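Local coordinates for NTD biosynthesis operon protein NtdA (Bacillus subtilis subsp. subtilis, PDB 4K2M) that catalyses the reversible pyridoxal phosphate-dependent transamination of 3-dehydro-glucose 6-phosphate, with glutamate as amino donor, to kanosamine 6-phosphate, at residues A[155-160]-A[167-172]. Sequence-based numbering, arbitrary orientation.
With O1G (3-deoxy-3-[(E)-({3-hydroxy-2-methyl-5-[(phosphonooxy)methyl]pyridin-4-yl}methylidene)amino]-6-O-phosphono-alpha-D-gluco pyranose), chain C.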
# COMPACT_ATOMS: atom_id res chain seq x y z
N ALA A 155 -11.66 7.18 6.93
CA ALA A 155 -10.41 7.50 6.22
C ALA A 155 -10.20 8.98 6.01
O ALA A 155 -9.06 9.46 6.03
CB ALA A 155 -10.39 6.80 4.88
N THR A 156 -11.29 9.71 5.80
CA THR A 156 -11.18 11.13 5.48
C THR A 156 -10.59 11.88 6.70
O THR A 156 -9.57 12.57 6.58
CB THR A 156 -12.54 11.74 5.06
OG1 THR A 156 -13.17 10.89 4.08
CG2 THR A 156 -12.36 13.15 4.49
N GLU A 157 -11.20 11.70 7.86
CA GLU A 157 -10.71 12.35 9.08
C GLU A 157 -9.33 11.80 9.46
O GLU A 157 -8.48 12.54 9.99
CB GLU A 157 -11.71 12.16 10.24
CG GLU A 157 -11.68 10.77 10.87
CD GLU A 157 -12.89 10.45 11.72
OE1 GLU A 157 -14.02 10.43 11.18
OE2 GLU A 157 -12.71 10.20 12.94
N ASN A 158 -9.08 10.53 9.18
CA ASN A 158 -7.78 9.96 9.55
C ASN A 158 -6.65 10.59 8.76
O ASN A 158 -5.56 10.81 9.29
CB ASN A 158 -7.75 8.44 9.35
CG ASN A 158 -8.46 7.70 10.47
OD1 ASN A 158 -8.57 8.20 11.59
ND2 ASN A 158 -8.98 6.51 10.15
N ALA A 159 -6.90 10.87 7.49
CA ALA A 159 -5.89 11.49 6.65
C ALA A 159 -5.56 12.89 7.16
O ALA A 159 -4.41 13.33 7.12
CB ALA A 159 -6.34 11.54 5.20
N VAL A 160 -6.58 13.60 7.64
CA VAL A 160 -6.35 14.91 8.23
C VAL A 160 -5.55 14.79 9.53
O VAL A 160 -4.53 15.46 9.71
CB VAL A 160 -7.67 15.62 8.53
CG1 VAL A 160 -7.40 16.97 9.18
CG2 VAL A 160 -8.46 15.84 7.24
N PRO A 167 -9.55 18.45 12.19
CA PRO A 167 -10.86 18.45 11.55
C PRO A 167 -11.82 19.42 12.24
O PRO A 167 -11.92 19.44 13.48
CB PRO A 167 -11.36 17.01 11.76
CG PRO A 167 -10.08 16.19 11.92
CD PRO A 167 -9.16 17.12 12.68
N ILE A 168 -12.51 20.22 11.44
CA ILE A 168 -13.58 21.08 11.92
C ILE A 168 -14.85 20.67 11.20
O ILE A 168 -15.01 20.90 9.99
CB ILE A 168 -13.26 22.56 11.68
CG1 ILE A 168 -11.98 22.96 12.43
CG2 ILE A 168 -14.42 23.46 12.13
CD1 ILE A 168 -12.06 22.85 13.97
N TYR A 169 -15.74 20.02 11.92
CA TYR A 169 -16.91 19.44 11.28
C TYR A 169 -18.02 20.46 11.09
O TYR A 169 -18.35 21.23 12.02
CB TYR A 169 -17.40 18.25 12.11
CG TYR A 169 -16.33 17.18 12.20
CD1 TYR A 169 -15.99 16.44 11.07
CD2 TYR A 169 -15.65 16.93 13.38
CE1 TYR A 169 -15.01 15.47 11.13
CE2 TYR A 169 -14.66 15.96 13.45
CZ TYR A 169 -14.36 15.24 12.32
OH TYR A 169 -13.39 14.26 12.35
N VAL A 170 -18.57 20.48 9.89
CA VAL A 170 -19.76 21.28 9.62
C VAL A 170 -20.87 20.41 9.05
O VAL A 170 -20.63 19.31 8.50
CB VAL A 170 -19.49 22.51 8.71
CG1 VAL A 170 -18.32 23.32 9.24
CG2 VAL A 170 -19.21 22.09 7.31
N ASP A 171 -22.10 20.91 9.16
CA ASP A 171 -23.30 20.14 8.87
C ASP A 171 -23.43 19.86 7.37
O ASP A 171 -22.89 20.59 6.55
CB ASP A 171 -24.53 20.91 9.36
CG ASP A 171 -25.54 20.03 10.09
OD1 ASP A 171 -25.34 18.79 10.15
OD2 ASP A 171 -26.54 20.58 10.61
N ILE A 172 -24.14 18.79 7.04
CA ILE A 172 -24.40 18.43 5.65
C ILE A 172 -25.75 18.95 5.20
O ILE A 172 -26.59 19.32 6.01
CB ILE A 172 -24.44 16.91 5.45
CG1 ILE A 172 -25.48 16.30 6.39
CG2 ILE A 172 -23.05 16.32 5.65
CD1 ILE A 172 -25.89 14.88 6.08
P O1G C . -8.98 3.93 0.50
C3A O1G C . -14.13 6.56 1.11
O3 O1G C . -15.27 5.85 0.96
C1 O1G C . -15.56 0.65 2.97
N1' O1G C . -12.95 8.61 1.28
C2 O1G C . -15.36 2.11 2.56
O2 O1G C . -16.65 2.47 1.96
C9A O1G C . -14.12 7.96 1.14
C2A O1G C . -15.38 8.79 0.99
C3 O1G C . -14.20 2.33 1.58
N3' O1G C . -14.02 3.79 1.54
O1 O1G C . -16.07 -0.15 1.89
C4 O1G C . -12.93 1.57 2.01
O4 O1G C . -12.19 1.52 0.77
C4A O1G C . -12.94 5.85 1.23
C4B O1G C . -12.93 4.38 1.24
C5 O1G C . -13.31 0.13 2.33
O5 O1G C . -14.31 0.07 3.36
C5A O1G C . -11.75 6.55 1.39
C5T O1G C . -10.35 5.94 1.55
C6 O1G C . -12.21 -0.68 2.95
C6A O1G C . -11.79 7.94 1.42
OP1 O1G C . -7.89 4.42 1.42
OP2 O1G C . -8.51 3.72 -0.90
OP3 O1G C . -9.78 2.76 1.12
OP4 O1G C . -10.02 5.20 0.36
O6 O1G C . -12.43 -2.03 3.02
P' O1G C . -11.21 -3.07 2.88
OP6 O1G C . -10.65 -2.86 1.49
OP7 O1G C . -10.21 -2.80 3.99
OP8 O1G C . -11.92 -4.42 3.05
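Val160 and Glu157 of helix 154-163 pack on Pro167 and Tyr169 of strand 166-169, a small buried contact between the helix and second strand of a beta-alpha-beta unit in the PLP-binding domain of this aspartate aminotransferase fold. The axes of the short segments 155-160 and 167-169 run 139° apart and approach to 9.7 Å, with 155 Å² buried in all; the strand is outermost in its sheet within this chain. At the apolar end, the trans chi1 of Val160 (178°) sets CG1 beside its carbonyl carbon and turns it onto the proline ring, 3.9 Å from Pro167 CG and as close to CD, the two side chains lying alongside and pointing opposite ways. The other half is mixed: the hydroxyl end of Tyr169 meets the base of the Glu157 side chain, while the carboxylate plane is tilted 58° from the phenol ring. That carboxylate is held from elsewhere, OE1 by a hydrogen bond to Ser385 OG and OE2 by a salt bridge to Lys287 NZ of the second subunit, which ties the helix to the dimer interface. The N-terminal end of segment 155-160 borders the active site: Ala155 CB sits 3.4 Å from C5T of the external aldimine, and Thr156 OG1 lies 3.6 Å from its N1'. Across the helix-strand contact, the closest approach is Tyr169 OH to Glu157 CB, at 3.4 Å.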